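Local coordinates for protein DNA ligase (Archaeoglobus fulgidus, PDB 3GDE) that probably seals nicks in double-stranded DNA during replication, recombination and repair, using ATP and passing through an adenylated lysine intermediate, at residues F12-E17 with T151-R156; P55-R60 with H223-M228. All coordinates share one frame; numbering follows the deposited sequence.

Contact 1 (12-17 with 151-156) and contact 2 (55-60 with 223-228) have their centres 29 Å apart, and their nearest atoms stay about 17 Å from each other, so they do not touch. Contact 1 is an internal helix pairing of the N-terminal, DNA-binding domain, its centre about 25 Å from that of the chain. Contact 2 lies more centrally, its centre about 11 Å away from the chain centre, where a loop of the same helical domain meets the segment leading into strand 230-233 of the adenylation domain. It is also the nearer to the nucleotide site: the side chain of P225 is about 11 Å from that of R272, a predicted ATP-binding residue.

Contact 1 (F12-E17 with T151-R156); sequences FCERLE and TPLEAR
The NH2 of R156 approaches two glutamates in different ways, meeting a methylene of E14 and the carboxylate of E17. Its closest neighbour on E14 is CG, 3.3 Å from NH2. The E14 carboxylate and the guanidinium are nearly parallel, 12° apart, yet OE2 of E14 remains 4.6 Å from R156 NH2 and well out of the guanidinium plane, so the attraction is one of charge without a directed N-H. E14 carries CG anti to its own backbone nitrogen (chi1 -159°) and bends at chi2, which brings its aliphatic part against the arginine.

The E17 and R156 side chains run toward each other from opposite directions. E17 OE2 lies at the guanidinium edge, 3.6 Å from R156 NH2, in a long salt bridge with the two planar groups turned 60° apart. The same OE2 is hydrogen-bonded to the Y157 hydroxyl and forms a salt bridge with R160, while R156 NH1 pairs with E99 of helix 94-108. The arginine thus bridges E17, at the C-terminal side of helix 6-16, and E99, and these acids probably offset the charge of a largely buried guanidinium.

L153 supplies the apolar part of the contact. Its CD1 sits over one guanidinium face, toward the rim, and lies 4.0 Å from E14 CG; CD2 is equally far from E14 CB, the two side chains crossing at about a right angle.

Helix 152-162 begins with a capping box: T151 OG1 accepts from E154 N at 3.1 Å, and E154 OE1 accepts from T151 N at 2.8 Å. The whole is helix-to-helix packing with a charged cluster beside a leucine, joining helix 6-16 to the capped N-terminal part of helix 152-162 within the all-helical DNA-binding domain of an ATP-dependent DNA ligase.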
ATOM      1  N   PHE A  12      25.419   0.504   7.641  1.00 26.67           N
ATOM      2  CA  PHE A  12      25.201   0.892   6.247  1.00 26.66           C
ATOM      3  C   PHE A  12      24.060   1.914   6.116  1.00 26.73           C
ATOM      4  O   PHE A  12      24.201   2.905   5.404  1.00 26.78           O
ATOM      5  CB  PHE A  12      24.930  -0.335   5.373  1.00 26.77           C
ATOM      6  CG  PHE A  12      24.488   0.003   3.970  1.00 26.52           C
ATOM      7  CD1 PHE A  12      25.355   0.645   3.087  1.00 26.89           C
ATOM      8  CD2 PHE A  12      23.217  -0.335   3.531  1.00 26.28           C
ATOM      9  CE1 PHE A  12      24.954   0.961   1.791  1.00 27.85           C
ATOM     10  CE2 PHE A  12      22.804  -0.031   2.234  1.00 27.44           C
ATOM     11  CZ  PHE A  12      23.673   0.624   1.363  1.00 27.48           C
ATOM     12  N   CYS A  13      22.945   1.667   6.812  1.00 26.61           N
ATOM     13  CA  CYS A  13      21.771   2.551   6.774  1.00 27.01           C
ATOM     14  C   CYS A  13      22.055   3.915   7.385  1.00 27.95           C
ATOM     15  O   CYS A  13      21.621   4.942   6.856  1.00 27.28           O
ATOM     16  CB  CYS A  13      20.586   1.911   7.497  1.00 26.71           C
ATOM     17  SG  CYS A  13      19.879   0.527   6.611  1.00 25.53           S
ATOM     18  N   GLU A  14      22.784   3.915   8.499  1.00 29.36           N
ATOM     19  CA  GLU A  14      23.157   5.142   9.177  1.00 30.83           C
ATOM     20  C   GLU A  14      23.895   6.099   8.238  1.00 31.54           C
ATOM     21  O   GLU A  14      23.614   7.300   8.225  1.00 31.21           O
ATOM     22  CB  GLU A  14      24.001   4.832  10.397  1.00 31.11           C
ATOM     23  CG  GLU A  14      24.008   5.956  11.402  1.00 34.22           C
ATOM     24  CD  GLU A  14      25.360   6.604  11.554  1.00 39.40           C
ATOM     25  OE1 GLU A  14      26.014   6.901  10.524  1.00 41.17           O
ATOM     26  OE2 GLU A  14      25.774   6.807  12.721  1.00 42.76           O
ATOM     27  N   ARG A  15      24.813   5.550   7.440  1.00 32.24           N
ATOM     28  CA  ARG A  15      25.582   6.330   6.480  1.00 33.26           C
ATOM     29  C   ARG A  15      24.716   6.910   5.350  1.00 33.37           C
ATOM     30  O   ARG A  15      25.018   7.974   4.817  1.00 33.90           O
ATOM     31  CB  ARG A  15      26.748   5.497   5.937  1.00 33.59           C
ATOM     32  CG  ARG A  15      28.022   5.622   6.768  1.00 36.28           C
ATOM     33  CD  ARG A  15      28.960   4.408   6.640  1.00 40.60           C
ATOM     34  NE  ARG A  15      28.880   3.557   7.829  1.00 43.74           N
ATOM     35  CZ  ARG A  15      29.652   3.691   8.911  1.00 45.24           C
ATOM     36  NH1 ARG A  15      30.592   4.632   8.958  1.00 44.88           N
ATOM     37  NH2 ARG A  15      29.483   2.878   9.952  1.00 46.80           N
ATOM     38  N   LEU A  16      23.627   6.225   5.012  1.00 33.80           N
ATOM     39  CA  LEU A  16      22.695   6.687   3.978  1.00 33.67           C
ATOM     40  C   LEU A  16      21.872   7.894   4.407  1.00 34.67           C
ATOM     41  O   LEU A  16      21.375   8.636   3.559  1.00 34.78           O
ATOM     42  CB  LEU A  16      21.737   5.569   3.570  1.00 33.39           C
ATOM     43  CG  LEU A  16      22.237   4.333   2.833  1.00 32.83           C
ATOM     44  CD1 LEU A  16      21.051   3.437   2.543  1.00 32.58           C
ATOM     45  CD2 LEU A  16      22.998   4.684   1.553  1.00 30.45           C
ATOM     46  N   GLU A  17      21.705   8.072   5.718  1.00 35.54           N
ATOM     47  CA  GLU A  17      20.927   9.183   6.267  1.00 37.03           C
ATOM     48  C   GLU A  17      21.492  10.552   5.884  1.00 37.56           C
ATOM     49  O   GLU A  17      20.748  11.508   5.700  1.00 38.00           O
ATOM     50  CB  GLU A  17      20.834   9.084   7.793  1.00 37.15           C
ATOM     51  CG  GLU A  17      20.138   7.841   8.282  1.00 37.82           C
ATOM     52  CD  GLU A  17      19.319   8.059   9.535  1.00 39.36           C
ATOM     53  OE1 GLU A  17      19.209   9.219   9.999  1.00 38.16           O
ATOM     54  OE2 GLU A  17      18.769   7.053  10.045  1.00 39.65           O
ATOM     55  N   THR A 151      23.034  -4.002  19.331  1.00 26.17           N
ATOM     56  CA  THR A 151      23.808  -2.771  19.502  1.00 26.27           C
ATOM     57  C   THR A 151      22.849  -1.561  19.474  1.00 26.27           C
ATOM     58  O   THR A 151      21.710  -1.688  19.030  1.00 26.35           O
ATOM     59  CB  THR A 151      24.901  -2.608  18.412  1.00 25.86           C
ATOM     60  OG1 THR A 151      24.295  -2.405  17.135  1.00 25.45           O
ATOM     61  CG2 THR A 151      25.834  -3.832  18.360  1.00 25.98           C
ATOM     62  N   PRO A 152      23.293  -0.398  19.983  1.00 26.54           N
ATOM     63  CA  PRO A 152      22.473   0.813  19.898  1.00 26.13           C
ATOM     64  C   PRO A 152      21.966   1.092  18.476  1.00 25.92           C
ATOM     65  O   PRO A 152      20.777   1.341  18.295  1.00 25.32           O
ATOM     66  CB  PRO A 152      23.434   1.915  20.380  1.00 26.23           C
ATOM     67  CG  PRO A 152      24.333   1.207  21.350  1.00 26.65           C
ATOM     68  CD  PRO A 152      24.570  -0.143  20.691  1.00 26.85           C
ATOM     69  N   LEU A 153      22.847   1.010  17.483  1.00 25.70           N
ATOM     70  CA  LEU A 153      22.453   1.225  16.083  1.00 25.93           C
ATOM     71  C   LEU A 153      21.530   0.141  15.523  1.00 25.85           C
ATOM     72  O   LEU A 153      20.678   0.419  14.671  1.00 25.88           O
ATOM     73  CB  LEU A 153      23.693   1.370  15.203  1.00 26.14           C
ATOM     74  CG  LEU A 153      23.662   2.390  14.074  1.00 26.05           C
ATOM     75  CD1 LEU A 153      22.961   3.709  14.492  1.00 24.78           C
ATOM     76  CD2 LEU A 153      25.078   2.645  13.631  1.00 25.02           C
ATOM     77  N   GLU A 154      21.693  -1.095  15.990  1.00 25.52           N
ATOM     78  CA  GLU A 154      20.747  -2.155  15.634  1.00 25.66           C
ATOM     79  C   GLU A 154      19.368  -1.860  16.204  1.00 24.95           C
ATOM     80  O   GLU A 154      18.363  -2.060  15.532  1.00 24.80           O
ATOM     81  CB  GLU A 154      21.215  -3.523  16.135  1.00 25.35           C
ATOM     82  CG  GLU A 154      22.175  -4.219  15.217  1.00 26.33           C
ATOM     83  CD  GLU A 154      22.786  -5.489  15.824  1.00 27.03           C
ATOM     84  OE1 GLU A 154      22.809  -5.628  17.064  1.00 29.27           O
ATOM     85  OE2 GLU A 154      23.255  -6.353  15.053  1.00 28.95           O
ATOM     86  N   ALA A 155      19.332  -1.400  17.454  1.00 24.68           N
ATOM     87  CA  ALA A 155      18.076  -1.125  18.137  1.00 24.75           C
ATOM     88  C   ALA A 155      17.312  -0.004  17.434  1.00 24.62           C
ATOM     89  O   ALA A 155      16.081  -0.010  17.371  1.00 24.67           O
ATOM     90  CB  ALA A 155      18.329  -0.779  19.605  1.00 24.61           C
ATOM     91  N   ARG A 156      18.060   0.955  16.908  1.00 24.85           N
ATOM     92  CA  ARG A 156      17.506   2.050  16.122  1.00 24.99           C
ATOM     93  C   ARG A 156      16.738   1.575  14.894  1.00 24.86           C
ATOM     94  O   ARG A 156      15.567   1.908  14.745  1.00 25.17           O
ATOM     95  CB  ARG A 156      18.626   2.994  15.719  1.00 24.67           C
ATOM     96  CG  ARG A 156      18.225   4.128  14.800  1.00 25.44           C
ATOM     97  CD  ARG A 156      19.176   5.254  15.066  1.00 27.34           C
ATOM     98  NE  ARG A 156      19.704   5.830  13.852  1.00 25.12           N
ATOM     99  CZ  ARG A 156      20.794   6.581  13.809  1.00 25.52           C
ATOM    100  NH1 ARG A 156      21.469   6.844  14.914  1.00 26.47           N
ATOM    101  NH2 ARG A 156      21.208   7.068  12.651  1.00 27.31           N
TER

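Contact 2 (P55-R60 with H223-M228); sequences PPWDER and HIPVRM
W57 and P225 form a CH-pi contact between two irregular segments, joining a loop of the N-terminal helical domain to the segment that enters strand 230-233 of the adenylation domain. CG of P225 stands over the five-membered ring of W57, 3.7 Å from its centroid and 26° off the normal. The closest atoms are W57 CG and P225 CG, 3.3 Å apart. P225 CD continues over the same face toward the six-membered ring, 3.6 Å from W57 CD2, and the two side chains cross at about a right angle. At the far end of the indole, W57 CH2 touches I224 CG1 at 4.3 Å.

The opposite face of W57 is covered by CB of P55, so the indole is clamped between two prolines. P55 to D58 form a type I beta turn, and W57 holds CG between its backbone nitrogen and carbonyl carbon (chi1 57°), which directs the ring at P225.

Beyond the indole, D58 and R60 close the loop on itself. D58 OD1 takes R60 N at 2.7 Å in an Asx turn and also R60 NE, both from one face of the carboxylate plane, while R60 NH2 meets the syn lone pair of D58 OD2 at 2.7 Å, completing a side-on salt bridge.

W57 NE1 donates to the carbonyl oxygen of N198, whose ND2 donates in turn to P225 O, and Y270 of strand 268-271 touches both W57 and P225. No hydrogen bond runs directly between the two segments; an electron-rich indole face against proline C-H groups implies a direct junction of dispersion and shape, with N198 linking the two sides through polar bonds.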
ATOM      1  N   PRO A  55       5.727  -8.724   2.351  1.00 32.96           N
ATOM      2  CA  PRO A  55       4.864  -8.126   1.320  1.00 33.50           C
ATOM      3  C   PRO A  55       3.433  -7.961   1.846  1.00 34.57           C
ATOM      4  O   PRO A  55       2.993  -8.744   2.685  1.00 34.36           O
ATOM      5  CB  PRO A  55       4.904  -9.161   0.199  1.00 33.39           C
ATOM      6  CG  PRO A  55       6.199  -9.877   0.399  1.00 33.21           C
ATOM      7  CD  PRO A  55       6.346  -9.979   1.880  1.00 32.67           C
ATOM      8  N   PRO A  56       2.711  -6.923   1.381  1.00 35.64           N
ATOM      9  CA  PRO A  56       1.364  -6.663   1.916  1.00 36.03           C
ATOM     10  C   PRO A  56       0.358  -7.780   1.601  1.00 36.24           C
ATOM     11  O   PRO A  56      -0.566  -8.026   2.383  1.00 36.72           O
ATOM     12  CB  PRO A  56       0.952  -5.355   1.225  1.00 36.16           C
ATOM     13  CG  PRO A  56       1.801  -5.287  -0.013  1.00 36.51           C
ATOM     14  CD  PRO A  56       3.108  -5.934   0.362  1.00 35.88           C
ATOM     15  N   TRP A  57       0.550  -8.449   0.474  1.00 35.85           N
ATOM     16  CA  TRP A  57      -0.338  -9.523   0.053  1.00 35.92           C
ATOM     17  C   TRP A  57      -0.112 -10.833   0.807  1.00 35.99           C
ATOM     18  O   TRP A  57      -0.974 -11.714   0.804  1.00 36.00           O
ATOM     19  CB  TRP A  57      -0.184  -9.745  -1.443  1.00 35.41           C
ATOM     20  CG  TRP A  57       1.217 -10.055  -1.863  1.00 35.91           C
ATOM     21  CD1 TRP A  57       2.172  -9.161  -2.258  1.00 35.38           C
ATOM     22  CD2 TRP A  57       1.816 -11.358  -1.960  1.00 34.85           C
ATOM     23  NE1 TRP A  57       3.327  -9.828  -2.590  1.00 36.06           N
ATOM     24  CE2 TRP A  57       3.140 -11.174  -2.415  1.00 34.96           C
ATOM     25  CE3 TRP A  57       1.359 -12.660  -1.709  1.00 35.15           C
ATOM     26  CZ2 TRP A  57       4.023 -12.242  -2.616  1.00 34.89           C
ATOM     27  CZ3 TRP A  57       2.234 -13.726  -1.909  1.00 35.72           C
ATOM     28  CH2 TRP A  57       3.557 -13.506  -2.360  1.00 35.70           C
ATOM     29  N   ASP A  58       1.072 -10.966   1.404  1.00 36.11           N
ATOM     30  CA  ASP A  58       1.398 -12.064   2.299  1.00 36.35           C
ATOM     31  C   ASP A  58       0.437 -11.985   3.490  1.00 36.26           C
ATOM     32  O   ASP A  58       0.168 -10.905   3.998  1.00 36.17           O
ATOM     33  CB  ASP A  58       2.863 -11.921   2.751  1.00 36.31           C
ATOM     34  CG  ASP A  58       3.383 -13.127   3.537  1.00 36.71           C
ATOM     35  OD1 ASP A  58       2.663 -13.672   4.403  1.00 35.69           O
ATOM     36  OD2 ASP A  58       4.548 -13.514   3.300  1.00 37.58           O
ATOM     37  N   GLU A  59      -0.097 -13.120   3.917  1.00 36.63           N
ATOM     38  CA  GLU A  59      -1.012 -13.129   5.061  1.00 37.41           C
ATOM     39  C   GLU A  59      -0.321 -12.788   6.391  1.00 36.68           C
ATOM     40  O   GLU A  59      -0.982 -12.351   7.321  1.00 37.08           O
ATOM     41  CB  GLU A  59      -1.801 -14.450   5.162  1.00 37.92           C
ATOM     42  CG  GLU A  59      -2.834 -14.651   4.037  1.00 41.05           C
ATOM     43  CD  GLU A  59      -4.257 -14.878   4.553  1.00 45.67           C
ATOM     44  OE1 GLU A  59      -4.859 -13.915   5.095  1.00 46.82           O
ATOM     45  OE2 GLU A  59      -4.779 -16.015   4.395  1.00 46.62           O
ATOM     46  N   ARG A  60       0.998 -12.961   6.463  1.00 35.96           N
ATOM     47  CA  ARG A  60       1.773 -12.609   7.664  1.00 35.36           C
ATOM     48  C   ARG A  60       1.906 -11.097   7.902  1.00 35.04           C
ATOM     49  O   ARG A  60       2.268 -10.345   7.001  1.00 34.63           O
ATOM     50  CB  ARG A  60       3.160 -13.259   7.636  1.00 35.25           C
ATOM     51  CG  ARG A  60       3.150 -14.778   7.797  1.00 34.76           C
ATOM     52  CD  ARG A  60       4.523 -15.375   7.530  1.00 35.00           C
ATOM     53  NE  ARG A  60       4.966 -15.096   6.172  1.00 35.76           N
ATOM     54  CZ  ARG A  60       6.174 -15.375   5.688  1.00 37.73           C
ATOM     55  NH1 ARG A  60       7.094 -15.953   6.449  1.00 37.92           N
ATOM     56  NH2 ARG A  60       6.460 -15.075   4.426  1.00 38.57           N
ATOM     57  N   HIS A 223      -2.350 -17.201  -7.509  1.00 34.89           N
ATOM     58  CA  HIS A 223      -2.272 -16.922  -6.075  1.00 34.28           C
ATOM     59  C   HIS A 223      -1.127 -15.965  -5.708  1.00 33.46           C
ATOM     60  O   HIS A 223      -0.991 -15.566  -4.552  1.00 33.34           O
ATOM     61  CB  HIS A 223      -2.308 -18.210  -5.221  1.00 34.46           C
ATOM     62  CG  HIS A 223      -3.513 -19.069  -5.484  1.00 36.28           C
ATOM     63  ND1 HIS A 223      -3.429 -20.330  -6.037  1.00 37.60           N
ATOM     64  CD2 HIS A 223      -4.835 -18.829  -5.304  1.00 36.67           C
ATOM     65  CE1 HIS A 223      -4.643 -20.833  -6.173  1.00 38.28           C
ATOM     66  NE2 HIS A 223      -5.514 -19.944  -5.731  1.00 38.13           N
ATOM     67  N   ILE A 224      -0.333 -15.573  -6.701  1.00 32.39           N
ATOM     68  CA  ILE A 224       0.594 -14.455  -6.520  1.00 31.69           C
ATOM     69  C   ILE A 224       0.055 -13.228  -7.258  1.00 30.47           C
ATOM     70  O   ILE A 224      -0.064 -13.236  -8.487  1.00 30.40           O
ATOM     71  CB  ILE A 224       2.062 -14.813  -6.902  1.00 32.11           C
ATOM     72  CG1 ILE A 224       2.620 -15.807  -5.874  1.00 32.75           C
ATOM     73  CG2 ILE A 224       2.942 -13.553  -6.956  1.00 32.10           C
ATOM     74  CD1 ILE A 224       3.893 -16.487  -6.280  1.00 34.89           C
ATOM     75  N   PRO A 225      -0.280 -12.172  -6.496  1.00 29.46           N
ATOM     76  CA  PRO A 225      -0.980 -11.022  -7.053  1.00 28.58           C
ATOM     77  C   PRO A 225      -0.123 -10.248  -8.024  1.00 27.62           C
ATOM     78  O   PRO A 225       1.090 -10.125  -7.842  1.00 26.89           O
ATOM     79  CB  PRO A 225      -1.286 -10.162  -5.820  1.00 28.72           C
ATOM     80  CG  PRO A 225      -0.216 -10.532  -4.850  1.00 29.31           C
ATOM     81  CD  PRO A 225      -0.002 -11.997  -5.059  1.00 29.35           C
ATOM     82  N   VAL A 226      -0.772  -9.747  -9.062  1.00 27.08           N
ATOM     83  CA  VAL A 226      -0.132  -8.857 -10.001  1.00 26.54           C
ATOM     84  C   VAL A 226      -0.694  -7.442  -9.854  1.00 26.52           C
ATOM     85  O   VAL A 226      -1.887  -7.247  -9.574  1.00 26.53           O
ATOM     86  CB  VAL A 226      -0.082  -9.440 -11.462  1.00 26.96           C
ATOM     87  CG1 VAL A 226      -0.720 -10.836 -11.551  1.00 26.12           C
ATOM     88  CG2 VAL A 226      -0.610  -8.461 -12.527  1.00 26.72           C
ATOM     89  N   ARG A 227       0.193  -6.461  -9.978  1.00 26.04           N
ATOM     90  CA  ARG A 227      -0.186  -5.068  -9.834  1.00 26.10           C
ATOM     91  C   ARG A 227      -1.203  -4.728 -10.908  1.00 25.52           C
ATOM     92  O   ARG A 227      -0.974  -4.986 -12.091  1.00 25.23           O
ATOM     93  CB  ARG A 227       1.036  -4.173  -9.958  1.00 26.34           C
ATOM     94  CG  ARG A 227       0.981  -2.976  -9.068  1.00 28.40           C
ATOM     95  CD  ARG A 227       1.199  -3.364  -7.623  1.00 33.76           C
ATOM     96  NE  ARG A 227       2.569  -3.116  -7.185  1.00 36.32           N
ATOM     97  CZ  ARG A 227       3.027  -1.926  -6.815  1.00 38.08           C
ATOM     98  NH1 ARG A 227       2.233  -0.864  -6.842  1.00 40.05           N
ATOM     99  NH2 ARG A 227       4.285  -1.790  -6.432  1.00 40.81           N
ATOM    100  N   MET A 228      -2.338  -4.181 -10.496  1.00 25.20           N
ATOM    101  CA  MET A 228      -3.417  -3.910 -11.441  1.00 25.52           C
ATOM    102  C   MET A 228      -3.057  -2.810 -12.441  1.00 25.40           C
ATOM    103  O   MET A 228      -2.338  -1.862 -12.111  1.00 25.08           O
ATOM    104  CB  MET A 228      -4.700  -3.551 -10.694  1.00 25.61           C
ATOM    105  CG  MET A 228      -5.229  -4.677  -9.834  1.00 24.79           C
ATOM    106  SD  MET A 228      -6.314  -3.991  -8.600  1.00 26.52           S
ATOM    107  CE  MET A 228      -6.947  -5.487  -7.829  1.00 25.97           C
TER